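Local coordinates for methylenetetrahydrofolate--tRNA-(uracil-5-)-methyltransferase TrmFO (Thermus thermophilus, PDB 3G5R), which probably catalyses the folate- and FAD-dependent methylation of uridine 54 in tRNA, forming 5-methyluridine with 5,10-methylenetetrahydrofolate as the carbon donor and NAD(P)H as reductant, at residues M79-L84 against S101-E106; A184-C189 against V259-Q264. All blocks are in the same frame, centred on the assembly; numbering follows the deposited sequence.

Contact 1: residues M79-L84 against S101-E106. With CA (calcium ion), chain D.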
ATOM      1  N   MET A  79     -11.582  13.232  -3.691  1.00 11.31           N
ATOM      2  CA  MET A  79     -10.846  14.348  -4.297  1.00 11.01           C
ATOM      3  C   MET A  79     -11.686  15.622  -4.362  1.00 13.94           C
ATOM      4  O   MET A  79     -11.163  16.719  -4.192  1.00 14.48           O
ATOM      5  CB  MET A  79     -10.310  13.989  -5.683  1.00 14.67           C
ATOM      6  CG  MET A  79      -9.209  12.941  -5.674  1.00 12.04           C
ATOM      7  SD  MET A  79      -7.820  13.373  -4.604  1.00 16.35           S
ATOM      8  CE  MET A  79      -7.232  14.869  -5.403  1.00 16.92           C
ATOM      9  N   GLU A  80     -12.982  15.472  -4.617  1.00 12.49           N
ATOM     10  CA  GLU A  80     -13.910  16.604  -4.601  1.00 11.81           C
ATOM     11  C   GLU A  80     -13.923  17.266  -3.218  1.00 13.36           C
ATOM     12  O   GLU A  80     -13.746  18.491  -3.081  1.00 13.62           O
ATOM     13  CB  GLU A  80     -15.307  16.113  -4.990  1.00 14.58           C
ATOM     14  CG  GLU A  80     -16.415  17.149  -4.868  1.00 14.94           C
ATOM     15  CD  GLU A  80     -17.749  16.617  -5.363  1.00 20.28           C
ATOM     16  OE1 GLU A  80     -18.778  16.899  -4.718  1.00 22.73           O
ATOM     17  OE2 GLU A  80     -17.764  15.913  -6.393  1.00 19.56           O
ATOM     18  N   ALA A  81     -14.123  16.444  -2.191  1.00 12.49           N
ATOM     19  CA  ALA A  81     -14.115  16.908  -0.810  1.00 12.71           C
ATOM     20  C   ALA A  81     -12.777  17.547  -0.433  1.00 13.74           C
ATOM     21  O   ALA A  81     -12.734  18.566   0.265  1.00 13.44           O
ATOM     22  CB  ALA A  81     -14.440  15.750   0.136  1.00 12.88           C
ATOM     23  N   ALA A  82     -11.682  16.950  -0.894  1.00 11.94           N
ATOM     24  CA  ALA A  82     -10.357  17.479  -0.579  1.00 12.02           C
ATOM     25  C   ALA A  82     -10.142  18.857  -1.205  1.00 13.25           C
ATOM     26  O   ALA A  82      -9.668  19.777  -0.537  1.00 13.67           O
ATOM     27  CB  ALA A  82      -9.264  16.510  -1.014  1.00 14.30           C
ATOM     28  N   ASP A  83     -10.498  19.002  -2.480  1.00 13.34           N
ATOM     29  CA  ASP A  83     -10.302  20.278  -3.158  1.00 14.25           C
ATOM     30  C   ASP A  83     -11.083  21.378  -2.445  1.00 13.89           C
ATOM     31  O   ASP A  83     -10.597  22.498  -2.295  1.00 15.16           O
ATOM     32  CB  ASP A  83     -10.753  20.200  -4.619  1.00 13.62           C
ATOM     33  CG  ASP A  83      -9.709  19.574  -5.529  1.00 18.14           C
ATOM     34  OD1 ASP A  83      -8.512  19.565  -5.168  1.00 17.17           O
ATOM     35  OD2 ASP A  83     -10.093  19.110  -6.622  1.00 20.00           O
ATOM     36  N   LEU A  84     -12.299  21.049  -2.016  1.00 12.85           N
ATOM     37  CA  LEU A  84     -13.167  22.014  -1.350  1.00 13.20           C
ATOM     38  C   LEU A  84     -12.748  22.292   0.087  1.00 14.81           C
ATOM     39  O   LEU A  84     -13.184  23.271   0.676  1.00 16.96           O
ATOM     40  CB  LEU A  84     -14.621  21.537  -1.377  1.00 15.37           C
ATOM     41  CG  LEU A  84     -15.240  21.405  -2.765  1.00 14.75           C
ATOM     42  CD1 LEU A  84     -16.614  20.746  -2.678  1.00 18.22           C
ATOM     43  CD2 LEU A  84     -15.338  22.767  -3.453  1.00 15.57           C
ATOM     44  N   SER A 101     -14.494  15.534   6.041  1.00 12.49           N
ATOM     45  CA  SER A 101     -15.370  14.431   6.425  1.00 13.90           C
ATOM     46  C   SER A 101     -16.834  14.866   6.476  1.00 18.07           C
ATOM     47  O   SER A 101     -17.731  14.082   6.171  1.00 15.60           O
ATOM     48  CB  SER A 101     -14.940  13.847   7.773  1.00 16.81           C
ATOM     49  OG  SER A 101     -15.182  14.780   8.815  1.00 21.33           O
ATOM     50  N   GLY A 102     -17.074  16.121   6.846  1.00 15.70           N
ATOM     51  CA  GLY A 102     -18.431  16.636   6.904  1.00 18.58           C
ATOM     52  C   GLY A 102     -19.088  16.655   5.534  1.00 17.06           C
ATOM     53  O   GLY A 102     -20.257  16.290   5.380  1.00 15.93           O
ATOM     54  N   TYR A 103     -18.328  17.082   4.532  1.00 15.68           N
ATOM     55  CA  TYR A 103     -18.818  17.155   3.165  1.00 16.16           C
ATOM     56  C   TYR A 103     -19.134  15.760   2.630  1.00 14.88           C
ATOM     57  O   TYR A 103     -20.195  15.529   2.052  1.00 16.02           O
ATOM     58  CB  TYR A 103     -17.772  17.838   2.278  1.00 15.01           C
ATOM     59  CG  TYR A 103     -18.220  18.052   0.856  1.00 16.09           C
ATOM     60  CD1 TYR A 103     -18.921  19.193   0.495  1.00 21.09           C
ATOM     61  CD2 TYR A 103     -17.934  17.121  -0.132  1.00 15.95           C
ATOM     62  CE1 TYR A 103     -19.333  19.394  -0.805  1.00 19.94           C
ATOM     63  CE2 TYR A 103     -18.341  17.317  -1.435  1.00 14.83           C
ATOM     64  CZ  TYR A 103     -19.043  18.457  -1.764  1.00 19.23           C
ATOM     65  OH  TYR A 103     -19.457  18.670  -3.055  1.00 20.43           O
ATOM     66  N   ILE A 104     -18.202  14.836   2.830  1.00 12.67           N
ATOM     67  CA  ILE A 104     -18.387  13.462   2.374  1.00 12.78           C
ATOM     68  C   ILE A 104     -19.622  12.826   3.013  1.00 14.03           C
ATOM     69  O   ILE A 104     -20.423  12.186   2.334  1.00 14.01           O
ATOM     70  CB  ILE A 104     -17.124  12.615   2.625  1.00 11.64           C
ATOM     71  CG1 ILE A 104     -16.008  13.081   1.685  1.00 10.91           C
ATOM     72  CG2 ILE A 104     -17.414  11.122   2.413  1.00 13.52           C
ATOM     73  CD1 ILE A 104     -14.634  12.523   2.021  1.00 11.93           C
ATOM     74  N   THR A 105     -19.778  13.020   4.319  1.00 12.63           N
ATOM     75  CA  THR A 105     -20.909  12.447   5.041  1.00 14.61           C
ATOM     76  C   THR A 105     -22.223  13.006   4.504  1.00 15.80           C
ATOM     77  O   THR A 105     -23.181  12.270   4.286  1.00 17.08           O
ATOM     78  CB  THR A 105     -20.798  12.711   6.560  1.00 13.79           C
ATOM     79  OG1 THR A 105     -19.542  12.212   7.040  1.00 14.67           O
ATOM     80  CG2 THR A 105     -21.934  12.015   7.313  1.00 15.85           C
ATOM     81  N   GLU A 106     -22.264  14.311   4.269  1.00 14.03           N
ATOM     82  CA  GLU A 106     -23.487  14.925   3.772  1.00 15.78           C
ATOM     83  C   GLU A 106     -23.846  14.452   2.359  1.00 16.49           C
ATOM     84  O   GLU A 106     -25.015  14.190   2.056  1.00 18.72           O
ATOM     85  CB  GLU A 106     -23.384  16.449   3.839  1.00 20.45           C
ATOM     86  CG  GLU A 106     -23.437  16.983   5.259  1.00 31.74           C
ATOM     87  CD  GLU A 106     -23.128  18.463   5.345  1.00 41.97           C
ATOM     88  OE1 GLU A 106     -23.243  19.159   4.314  1.00 43.01           O
ATOM     89  OE2 GLU A 106     -22.770  18.932   6.448  1.00 45.89           O
TER
HETATM   90 CA    CA D 446     -13.080  25.630   1.379  1.00 19.72          CA
HETATM   91  O   HOH W   1     -12.172  28.118   1.519  1.00 27.64           O
HETATM   92  O   HOH W   2     -10.460  25.473   0.919  1.00 22.91           O
HETATM   93  O   HOH W   3     -14.961  27.118   2.873  1.00 34.72           O
HETATM   94  O   HOH W   4     -15.592  24.488   2.164  1.00 32.04           O

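Contact 2: residues A184-C189 against V259-Q264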
ATOM      1  N   ALA A 184      18.456 -19.195  -4.457  1.00 30.43           N
ATOM      2  CA  ALA A 184      19.739 -18.674  -4.912  1.00 34.78           C
ATOM      3  C   ALA A 184      19.593 -17.268  -5.496  1.00 34.43           C
ATOM      4  O   ALA A 184      20.526 -16.739  -6.100  1.00 38.54           O
ATOM      5  CB  ALA A 184      20.356 -19.613  -5.935  1.00 39.35           C
ATOM      6  N   ASP A 185      18.426 -16.661  -5.294  1.00 32.46           N
ATOM      7  CA  ASP A 185      18.074 -15.419  -5.980  1.00 34.32           C
ATOM      8  C   ASP A 185      18.121 -14.158  -5.114  1.00 31.29           C
ATOM      9  O   ASP A 185      17.672 -13.095  -5.544  1.00 31.24           O
ATOM     10  CB  ASP A 185      16.685 -15.540  -6.615  1.00 32.95           C
ATOM     11  CG  ASP A 185      16.650 -16.535  -7.761  1.00 44.75           C
ATOM     12  OD1 ASP A 185      17.438 -16.372  -8.718  1.00 47.07           O
ATOM     13  OD2 ASP A 185      15.826 -17.474  -7.708  1.00 48.63           O
ATOM     14  N   TYR A 186      18.652 -14.260  -3.900  1.00 24.18           N
ATOM     15  CA  TYR A 186      18.794 -13.069  -3.071  1.00 21.20           C
ATOM     16  C   TYR A 186      19.974 -12.221  -3.531  1.00 20.77           C
ATOM     17  O   TYR A 186      20.965 -12.744  -4.039  1.00 20.04           O
ATOM     18  CB  TYR A 186      18.963 -13.443  -1.599  1.00 21.99           C
ATOM     19  CG  TYR A 186      17.710 -13.981  -0.950  1.00 22.34           C
ATOM     20  CD1 TYR A 186      16.877 -13.151  -0.212  1.00 22.80           C
ATOM     21  CD2 TYR A 186      17.364 -15.319  -1.070  1.00 29.87           C
ATOM     22  CE1 TYR A 186      15.733 -13.640   0.391  1.00 23.19           C
ATOM     23  CE2 TYR A 186      16.222 -15.816  -0.473  1.00 33.77           C
ATOM     24  CZ  TYR A 186      15.410 -14.972   0.255  1.00 33.01           C
ATOM     25  OH  TYR A 186      14.273 -15.464   0.852  1.00 29.41           O
ATOM     26  N   LEU A 187      19.857 -10.908  -3.363  1.00 14.86           N
ATOM     27  CA  LEU A 187      20.975 -10.015  -3.621  1.00 14.73           C
ATOM     28  C   LEU A 187      21.718  -9.814  -2.306  1.00 17.06           C
ATOM     29  O   LEU A 187      21.094  -9.589  -1.275  1.00 18.11           O
ATOM     30  CB  LEU A 187      20.475  -8.677  -4.159  1.00 17.44           C
ATOM     31  CG  LEU A 187      21.527  -7.780  -4.808  1.00 22.70           C
ATOM     32  CD1 LEU A 187      22.199  -8.506  -5.973  1.00 23.60           C
ATOM     33  CD2 LEU A 187      20.886  -6.477  -5.273  1.00 23.98           C
ATOM     34  N   ASN A 188      23.043  -9.922  -2.342  1.00 14.04           N
ATOM     35  CA  ASN A 188      23.855  -9.821  -1.130  1.00 14.83           C
ATOM     36  C   ASN A 188      24.810  -8.644  -1.197  1.00 15.90           C
ATOM     37  O   ASN A 188      25.566  -8.505  -2.159  1.00 16.75           O
ATOM     38  CB  ASN A 188      24.637 -11.111  -0.912  1.00 15.24           C
ATOM     39  CG  ASN A 188      23.732 -12.313  -0.753  1.00 17.15           C
ATOM     40  OD1 ASN A 188      23.210 -12.568   0.328  1.00 18.26           O
ATOM     41  ND2 ASN A 188      23.529 -13.053  -1.842  1.00 17.90           N
ATOM     42  N   CYS A 189      24.765  -7.793  -0.173  1.00 13.74           N
ATOM     43  CA  CYS A 189      25.667  -6.647  -0.078  1.00 14.29           C
ATOM     44  C   CYS A 189      26.682  -6.933   1.019  1.00 14.86           C
ATOM     45  O   CYS A 189      26.380  -6.755   2.198  1.00 14.76           O
ATOM     46  CB  CYS A 189      24.890  -5.378   0.276  1.00 17.83           C
ATOM     47  SG  CYS A 189      23.534  -4.946  -0.850  1.00 18.45           S
ATOM     48  N   VAL A 259      26.519  -9.521   5.737  1.00 13.21           N
ATOM     49  CA  VAL A 259      25.837  -9.062   4.529  1.00 13.97           C
ATOM     50  C   VAL A 259      24.551  -8.332   4.875  1.00 12.88           C
ATOM     51  O   VAL A 259      24.009  -8.483   5.962  1.00 14.70           O
ATOM     52  CB  VAL A 259      25.463 -10.239   3.595  1.00 16.14           C
ATOM     53  CG1 VAL A 259      26.716 -10.955   3.090  1.00 17.26           C
ATOM     54  CG2 VAL A 259      24.533 -11.209   4.305  1.00 16.51           C
ATOM     55  N   VAL A 260      24.072  -7.518   3.945  1.00 11.13           N
ATOM     56  CA  VAL A 260      22.671  -7.136   3.958  1.00 12.87           C
ATOM     57  C   VAL A 260      22.072  -7.817   2.740  1.00 14.03           C
ATOM     58  O   VAL A 260      22.605  -7.698   1.633  1.00 14.56           O
ATOM     59  CB  VAL A 260      22.460  -5.619   3.861  1.00 13.09           C
ATOM     60  CG1 VAL A 260      20.973  -5.305   3.713  1.00 13.66           C
ATOM     61  CG2 VAL A 260      23.036  -4.918   5.090  1.00 14.21           C
ATOM     62  N   GLN A 261      20.994  -8.560   2.944  1.00 11.87           N
ATOM     63  CA  GLN A 261      20.349  -9.250   1.838  1.00 11.57           C
ATOM     64  C   GLN A 261      19.165  -8.449   1.344  1.00 12.99           C
ATOM     65  O   GLN A 261      18.495  -7.777   2.124  1.00 13.71           O
ATOM     66  CB  GLN A 261      19.872 -10.635   2.256  1.00 15.07           C
ATOM     67  CG  GLN A 261      20.981 -11.618   2.543  1.00 17.01           C
ATOM     68  CD  GLN A 261      20.464 -13.038   2.548  1.00 19.52           C
ATOM     69  OE1 GLN A 261      19.517 -13.360   3.265  1.00 21.54           O
ATOM     70  NE2 GLN A 261      21.067 -13.893   1.729  1.00 18.45           N
ATOM     71  N   LEU A 262      18.923  -8.521   0.042  1.00 11.42           N
ATOM     72  CA  LEU A 262      17.730  -7.922  -0.542  1.00 13.23           C
ATOM     73  C   LEU A 262      16.926  -8.981  -1.271  1.00 15.06           C
ATOM     74  O   LEU A 262      17.486  -9.892  -1.877  1.00 15.25           O
ATOM     75  CB  LEU A 262      18.091  -6.788  -1.502  1.00 13.59           C
ATOM     76  CG  LEU A 262      18.574  -5.514  -0.808  1.00 17.74           C
ATOM     77  CD1 LEU A 262      20.083  -5.496  -0.754  1.00 23.00           C
ATOM     78  CD2 LEU A 262      18.051  -4.289  -1.537  1.00 19.64           C
ATOM     79  N   ARG A 263      15.606  -8.860  -1.205  1.00 15.08           N
ATOM     80  CA  ARG A 263      14.743  -9.827  -1.866  1.00 15.49           C
ATOM     81  C   ARG A 263      13.756  -9.117  -2.778  1.00 18.02           C
ATOM     82  O   ARG A 263      13.319  -7.999  -2.500  1.00 15.99           O
ATOM     83  CB  ARG A 263      14.018 -10.713  -0.856  1.00 21.54           C
ATOM     84  CG  ARG A 263      12.787 -10.108  -0.245  1.00 24.60           C
ATOM     85  CD  ARG A 263      11.881 -11.184   0.339  1.00 25.36           C
ATOM     86  NE  ARG A 263      10.526 -10.665   0.492  1.00 24.16           N
ATOM     87  CZ  ARG A 263       9.507 -11.335   1.014  1.00 21.20           C
ATOM     88  NH1 ARG A 263       9.669 -12.577   1.458  1.00 24.68           N
ATOM     89  NH2 ARG A 263       8.320 -10.748   1.092  1.00 20.87           N
ATOM     90  N   GLN A 264      13.432  -9.775  -3.884  1.00 15.80           N
ATOM     91  CA  GLN A 264      12.527  -9.211  -4.874  1.00 16.23           C
ATOM     92  C   GLN A 264      11.094  -9.257  -4.360  1.00 14.86           C
ATOM     93  O   GLN A 264      10.612 -10.306  -3.935  1.00 17.57           O
ATOM     94  CB  GLN A 264      12.642  -9.987  -6.184  1.00 16.04           C
ATOM     95  CG  GLN A 264      11.814  -9.405  -7.323  1.00 15.39           C
ATOM     96  CD  GLN A 264      11.948 -10.209  -8.598  1.00 24.12           C
ATOM     97  OE1 GLN A 264      11.029 -10.262  -9.422  1.00 24.29           O
ATOM     98  NE2 GLN A 264      13.095 -10.853  -8.765  1.00 18.24           N
TER
HETATM   99  O   HOH W   5      14.673 -12.311  -4.557  1.00 28.62           O
HETATM  100  O   HOH W   6      12.121 -14.223   2.166  1.00 40.15           O

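Contact 1: residues M79-L84 against S101-E106
The ring of Tyr103 lies against one side of helix 77-84, where it meets Glu80, Ala81 and Leu84, residues spaced so that a single turn brings all three to it. With its CG anti to the backbone N (chi1 -176°), the tyrosine sends its ring across from helix 97-109 and carries the largest buried area of the contact. Leu84 covers one face of the ring through a single methyl, CD1, which sits 3.5 Å from Tyr103 CZ. At the ring edge, in its plane, comes Glu80 OE1: Tyr103 OH donates to it at 2.5 Å, a short bond that uses the anti lone pair of that oxygen. The extended glutamate chain crosses the tyrosine at about a right angle, and the carboxylate plane stands 67° from the ring. Glu80 OE1 also forms a salt bridge with Arg107, one turn further along helix 97-109, so the same oxygen takes a hydroxyl and a guanidinium, which would be expected to favour the ionised carboxylate. Ala81 points into the interface beside the ring. Its CB approaches Tyr103 CD2 at 3.8 Å and packs more tightly on Ile104, 3.5 Å from CG1. With only a methyl on Ala81, the CA atoms of Ala81 and Tyr103 lie 6.2 Å apart. The segment axes approach to 9.1 Å at an angle of 140°. Beyond the interface, Leu84 O binds a calcium ion at 2.5 Å, together with four waters. The two roughly antiparallel helices are connected along the chain by strands 86-87 and 92-95; away from Tyr103, Ala82 of helix 77-84 packs on Leu93 and Val95 of strand 92-95, and Met79 on Leu93 and on helix 63-73.

Contact 2: residues A184-C189 against V259-Q264
Gln261 and Asn188 face each other as a non-hydrogen-bonded pair of antiparallel strands, their side chains running side by side. From CB, 3.9 Å from Leu187 O, the glutamine places CG anti to its carbonyl carbon (chi1 -68°) and extends beyond it, bringing its amide alongside that of Asn188. CG lies 3.3 Å and CD 3.6 Å from Asn188 OD1, and NE2 donates to that oxygen at 2.9 Å, nearly straight (165° at the hydrogen) and in the planes of both amides, while OE1 accepts from Gln182. Were this glutamine an alanine, Asn188 OD1 would probably lose this donor and Gln182 its acceptor. Asn188 ND2 is held by the carbonyls of Phe175 and Ala177, which fixes the amide's rotation. On the opposite face of the sheet Cys189 SG meets Leu262 CD1 at 3.5 Å. The side chains of Tyr186 and Arg263 lie side by side, with Tyr186 CE1 3.6 Å from Arg263 CB. One water bridges Tyr186 OH to Arg263 NH1, while Arg263 NE makes a salt bridge with Glu265. Four backbone bonds join Leu187 to Leu262 and Cys189 to Val260. Strand 187-191 lies between strands 175-176 and 258-264, its other edge bonded through Asn188 to Phe175; strand 258-264 pairs on its far side with 271-274.

In the fold
The two contacts follow one another along the chain, contact 1 first, and lie on opposite sides of the chain's centre, 45 Å apart between centres and about 29 Å between nearest atoms. They share no helix or strand, though both fall within the same GidA family region. Contact 1 joins two helices linked through strands 86-87 and 92-95 of a small antiparallel sheet, and its Ile104 lies near Leu11, one of the residues predicted to bind FAD, with the bound FAD about 10 Å from its side chain. Contact 1 thus lies near the cofactor-binding region without touching the FAD, whereas contact 2, away from the predicted FAD-binding residues, is one strand pairing within a separate six-stranded antiparallel sheet.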